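Local coordinates for spore coat polysaccharide biosynthesis protein SpsE (Bacillus subtilis, PDB 1VLI), which probably acts as a sialic acid synthase-like enzyme (N-acylneuraminate-9-phosphate synthase family) in the making of spore coat polysaccharide, at residues Ile318-Phe330 and Val359-Ile371. Residues are numbered along the deposited sequence; the frame is centred on the assembly and turned at random.
Sequences IFTTAPIQKGEAF and VRAVRDIPADTGI
Gly370 lays its CA over one face of the Phe319 ring, 3.4 Å from CD2, while the carbonyl oxygen of Asp368 sits at the ring edge; Lys343 adds a cation-pi contact. Both segments belong to the SAF (antifreeze-like) domain, which stands apart from the NeuB TIM barrel and here runs two largely irregular chains antiparallel, joined by isolated bridges. At the far end Phe330 N bonds to Val359 O, and the Phe330 ring reaches back to Ile365 CD1, which lies at its edge 3.9 Å from CE1, and to Ile371 CD1 near the same carbon. Val359 CG1 approaches CD2 of this ring, Ala361 CB lies 4.2 Å from its CZ, and Ile335 of strand 335-338 touches it from outside the pair. Replacing Phe330 by an alanine would probably open a gap between Val359, Ala361 and the two isoleucine CD1 methyls. Ile324 and Ile365 form a hydrogen-bonded pair, each N-H lying in the plane of the carbonyl it meets. The exposed Arg360 gives NH1 to Gly327 O in its guanidinium plane, 2.9 Å away, at the end of a side chain extended from CG to NE. Gly327 belongs to the type II turn from Gln325 to Glu328, and its positive phi, 109°, would jam a CB against the preceding carbonyl. Just before Gly327, Lys326 N donates to Asp364 OD1, nearly along the C-O axis. Near Phe319, Thr320 has chi1 45°, placing OG1 between its backbone N and carbonyl carbon; there it accepts Thr369 N at 2.9 Å in a nearly straight bond (169°), with Pro366 O 2.7 Å from the same OG1.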
loop_
_atom_site.group_PDB
_atom_site.type_symbol
_atom_site.label_atom_id
_atom_site.label_comp_id
_atom_site.label_asym_id
_atom_site.label_seq_id
_atom_site.Cartn_x
_atom_site.Cartn_y
_atom_site.Cartn_z
ATOM N N ILE A 318 11.262 8.646 -12.857
ATOM C CA ILE A 318 11.342 8.219 -14.229
ATOM C C ILE A 318 12.766 7.810 -14.584
ATOM O O ILE A 318 13.707 8.605 -14.430
ATOM C CB ILE A 318 10.838 9.334 -15.150
ATOM C CG1 ILE A 318 9.392 9.679 -14.814
ATOM C CG2 ILE A 318 10.952 8.884 -16.575
ATOM C CD1 ILE A 318 8.846 10.801 -15.619
ATOM N N PHE A 319 12.913 6.581 -15.085
ATOM C CA PHE A 319 14.229 5.984 -15.314
ATOM C C PHE A 319 14.332 5.441 -16.698
ATOM O O PHE A 319 13.339 5.000 -17.238
ATOM C CB PHE A 319 14.466 4.845 -14.331
ATOM C CG PHE A 319 14.883 5.303 -12.967
ATOM C CD1 PHE A 319 13.935 5.620 -12.004
ATOM C CD2 PHE A 319 16.236 5.428 -12.647
ATOM C CE1 PHE A 319 14.325 6.074 -10.730
ATOM C CE2 PHE A 319 16.636 5.866 -11.384
ATOM C CZ PHE A 319 15.670 6.194 -10.428
ATOM N N THR A 320 15.528 5.480 -17.278
ATOM C CA THR A 320 15.761 4.863 -18.576
ATOM C C THR A 320 15.831 3.344 -18.417
ATOM O O THR A 320 16.493 2.830 -17.502
ATOM C CB THR A 320 17.061 5.357 -19.203
ATOM O OG1 THR A 320 18.089 5.362 -18.207
ATOM C CG2 THR A 320 16.948 6.821 -19.626
ATOM N N THR A 321 15.136 2.637 -19.297
ATOM C CA THR A 321 15.221 1.175 -19.343
ATOM C C THR A 321 16.249 0.674 -20.375
ATOM O O THR A 321 16.613 -0.508 -20.356
ATOM C CB THR A 321 13.851 0.544 -19.626
ATOM O OG1 THR A 321 13.319 1.087 -20.831
ATOM C CG2 THR A 321 12.853 0.947 -18.613
ATOM N N ALA A 322 16.692 1.566 -21.275
ATOM C CA ALA A 322 17.730 1.303 -22.291
ATOM C C ALA A 322 18.568 2.586 -22.442
ATOM O O ALA A 322 18.205 3.589 -21.866
ATOM C CB ALA A 322 17.084 0.917 -23.623
ATOM N N PRO A 323 19.697 2.581 -23.156
ATOM C CA PRO A 323 20.378 3.850 -23.443
ATOM C C PRO A 323 19.547 4.703 -24.410
ATOM O O PRO A 323 19.020 4.197 -25.406
ATOM C CB PRO A 323 21.698 3.414 -24.110
ATOM C CG PRO A 323 21.837 1.979 -23.817
ATOM C CD PRO A 323 20.440 1.434 -23.711
ATOM N N ILE A 324 19.393 5.981 -24.098
ATOM C CA ILE A 324 18.663 6.871 -24.995
ATOM C C ILE A 324 19.632 7.822 -25.665
ATOM O O ILE A 324 20.488 8.415 -25.013
ATOM C CB ILE A 324 17.556 7.635 -24.227
ATOM C CG1 ILE A 324 16.550 6.646 -23.603
ATOM C CG2 ILE A 324 16.837 8.626 -25.145
ATOM C CD1 ILE A 324 15.399 7.312 -22.897
ATOM N N GLN A 325 19.499 7.963 -26.976
ATOM C CA GLN A 325 20.394 8.825 -27.726
ATOM C C GLN A 325 19.799 10.179 -28.062
ATOM O O GLN A 325 18.576 10.334 -28.163
ATOM C CB GLN A 325 20.880 8.108 -28.971
ATOM C CG GLN A 325 21.935 7.013 -28.625
ATOM C CD GLN A 325 22.382 6.456 -29.989
ATOM O OE1 GLN A 325 23.487 6.904 -30.561
ATOM N NE2 GLN A 325 21.521 5.505 -30.578
ATOM N N LYS A 326 20.693 11.154 -28.216
ATOM C CA LYS A 326 20.322 12.539 -28.492
ATOM C C LYS A 326 19.386 12.605 -29.690
ATOM O O LYS A 326 19.735 12.115 -30.748
ATOM C CB LYS A 326 21.584 13.370 -28.795
ATOM C CG LYS A 326 21.308 14.858 -28.877
ATOM C CD LYS A 326 22.453 15.637 -29.497
ATOM C CE LYS A 326 22.329 17.098 -29.083
ATOM N NZ LYS A 326 23.402 17.910 -29.731
ATOM N N GLY A 327 18.191 13.178 -29.524
ATOM C CA GLY A 327 17.272 13.303 -30.663
ATOM C C GLY A 327 16.084 12.356 -30.519
ATOM O O GLY A 327 15.000 12.591 -31.088
ATOM N N GLU A 328 16.289 11.297 -29.733
ATOM C CA GLU A 328 15.364 10.170 -29.685
ATOM C C GLU A 328 14.094 10.433 -28.827
ATOM O O GLU A 328 14.161 10.892 -27.669
ATOM C CB GLU A 328 16.132 8.918 -29.229
ATOM C CG GLU A 328 15.371 7.598 -29.276
ATOM C CD GLU A 328 16.082 6.486 -28.509
ATOM O OE1 GLU A 328 17.361 6.561 -28.430
ATOM O OE2 GLU A 328 15.356 5.528 -27.985
ATOM N N ALA A 329 12.934 10.139 -29.418
ATOM C CA ALA A 329 11.652 10.269 -28.740
ATOM C C ALA A 329 11.648 9.376 -27.483
ATOM O O ALA A 329 12.226 8.292 -27.492
ATOM C CB ALA A 329 10.507 9.902 -29.689
ATOM N N PHE A 330 11.062 9.869 -26.395
ATOM C CA PHE A 330 10.888 9.095 -25.185
ATOM C C PHE A 330 9.641 8.308 -25.413
ATOM O O PHE A 330 8.691 8.826 -26.015
ATOM C CB PHE A 330 10.619 9.999 -24.018
ATOM C CG PHE A 330 11.817 10.706 -23.513
ATOM C CD1 PHE A 330 12.831 10.005 -22.865
ATOM C CD2 PHE A 330 11.922 12.093 -23.631
ATOM C CE1 PHE A 330 13.939 10.665 -22.361
ATOM C CE2 PHE A 330 13.035 12.755 -23.145
ATOM C CZ PHE A 330 14.049 12.043 -22.505
ATOM N N VAL A 359 8.071 13.882 -26.819
ATOM C CA VAL A 359 9.210 14.696 -26.433
ATOM C C VAL A 359 10.474 13.898 -26.764
ATOM O O VAL A 359 10.417 12.673 -26.792
ATOM C CB VAL A 359 9.115 15.023 -24.943
ATOM C CG1 VAL A 359 10.370 15.692 -24.457
ATOM C CG2 VAL A 359 7.913 15.906 -24.710
ATOM N N ARG A 360 11.596 14.588 -27.008
ATOM C CA ARG A 360 12.873 13.953 -27.422
ATOM C C ARG A 360 14.062 14.297 -26.510
ATOM O O ARG A 360 14.078 15.404 -25.891
ATOM C CB ARG A 360 13.216 14.392 -28.833
ATOM C CG ARG A 360 12.209 13.966 -29.869
ATOM C CD ARG A 360 12.494 14.554 -31.242
ATOM N NE ARG A 360 11.514 14.077 -32.215
ATOM C CZ ARG A 360 11.690 13.004 -32.992
ATOM N NH1 ARG A 360 12.803 12.280 -32.899
ATOM N NH2 ARG A 360 10.747 12.653 -33.863
ATOM N N ALA A 361 15.066 13.370 -26.441
ATOM C CA ALA A 361 16.243 13.631 -25.586
ATOM C C ALA A 361 17.108 14.760 -26.175
ATOM O O ALA A 361 17.309 14.835 -27.407
ATOM C CB ALA A 361 17.080 12.343 -25.436
ATOM N N VAL A 362 17.656 15.625 -25.317
ATOM C CA VAL A 362 18.617 16.618 -25.842
ATOM C C VAL A 362 20.080 16.207 -25.691
ATOM O O VAL A 362 20.972 16.906 -26.142
ATOM C CB VAL A 362 18.365 18.050 -25.326
ATOM C CG1 VAL A 362 16.930 18.449 -25.583
ATOM C CG2 VAL A 362 18.743 18.205 -23.852
ATOM N N ARG A 363 20.317 15.072 -25.052
ATOM C CA ARG A 363 21.653 14.488 -24.959
ATOM C C ARG A 363 21.509 12.994 -24.698
ATOM O O ARG A 363 20.446 12.539 -24.270
ATOM C CB ARG A 363 22.439 15.118 -23.816
ATOM C CG ARG A 363 21.732 15.033 -22.454
ATOM C CD ARG A 363 22.390 15.875 -21.378
ATOM N NE ARG A 363 22.020 15.468 -20.022
ATOM C CZ ARG A 363 22.547 16.004 -18.922
ATOM N NH1 ARG A 363 23.463 16.960 -19.034
ATOM N NH2 ARG A 363 22.168 15.602 -17.711
ATOM N N ASP A 364 22.587 12.251 -24.919
ATOM C CA ASP A 364 22.650 10.836 -24.579
ATOM C C ASP A 364 22.338 10.583 -23.107
ATOM O O ASP A 364 22.871 11.262 -22.246
ATOM C CB ASP A 364 24.052 10.305 -24.852
ATOM C CG ASP A 364 24.425 10.347 -26.325
ATOM O OD1 ASP A 364 23.538 10.580 -27.188
ATOM O OD2 ASP A 364 25.598 10.142 -26.695
ATOM N N ILE A 365 21.490 9.604 -22.822
ATOM C CA ILE A 365 21.242 9.189 -21.445
ATOM C C ILE A 365 21.609 7.713 -21.337
ATOM O O ILE A 365 21.150 6.903 -22.151
ATOM C CB ILE A 365 19.779 9.411 -21.064
ATOM C CG1 ILE A 365 19.265 10.720 -21.676
ATOM C CG2 ILE A 365 19.628 9.425 -19.550
ATOM C CD1 ILE A 365 17.767 10.923 -21.580
ATOM N N PRO A 366 22.471 7.361 -20.379
ATOM C CA PRO A 366 22.799 5.954 -20.131
ATOM C C PRO A 366 21.559 5.156 -19.673
ATOM O O PRO A 366 20.597 5.744 -19.163
ATOM C CB PRO A 366 23.845 6.036 -19.013
ATOM C CG PRO A 366 24.406 7.448 -19.107
ATOM C CD PRO A 366 23.228 8.277 -19.496
ATOM N N ALA A 367 21.560 3.840 -19.862
ATOM C CA ALA A 367 20.454 3.014 -19.357
ATOM C C ALA A 367 20.517 3.055 -17.850
ATOM O O ALA A 367 21.571 3.378 -17.296
ATOM C CB ALA A 367 20.583 1.598 -19.840
ATOM N N ASP A 368 19.396 2.754 -17.192
ATOM C CA ASP A 368 19.329 2.655 -15.728
ATOM C C ASP A 368 19.638 3.924 -14.958
ATOM O O ASP A 368 20.118 3.868 -13.824
ATOM C CB ASP A 368 20.260 1.560 -15.245
ATOM C CG ASP A 368 19.566 0.266 -15.130
ATOM O OD1 ASP A 368 18.958 0.068 -14.043
ATOM O OD2 ASP A 368 19.539 -0.580 -16.076
ATOM N N THR A 369 19.355 5.061 -15.571
ATOM C CA THR A 369 19.668 6.342 -14.978
ATOM C C THR A 369 18.367 7.104 -14.822
ATOM O O THR A 369 17.506 7.062 -15.708
ATOM C CB THR A 369 20.638 7.079 -15.903
ATOM O OG1 THR A 369 21.682 6.168 -16.257
ATOM C CG2 THR A 369 21.376 8.210 -15.168
ATOM N N GLY A 370 18.196 7.762 -13.681
ATOM C CA GLY A 370 17.037 8.589 -13.513
ATOM C C GLY A 370 17.126 9.827 -14.382
ATOM O O GLY A 370 18.169 10.507 -14.415
ATOM N N ILE A 371 16.012 10.118 -15.057
ATOM C CA ILE A 371 15.849 11.305 -15.885
ATOM C C ILE A 371 15.927 12.555 -15.040
ATOM O O ILE A 371 15.466 12.593 -13.927
ATOM C CB ILE A 371 14.502 11.287 -16.613
ATOM C CG1 ILE A 371 14.374 10.030 -17.461
ATOM C CG2 ILE A 371 14.372 12.514 -17.532
ATOM C CD1 ILE A 371 15.272 10.037 -18.630
#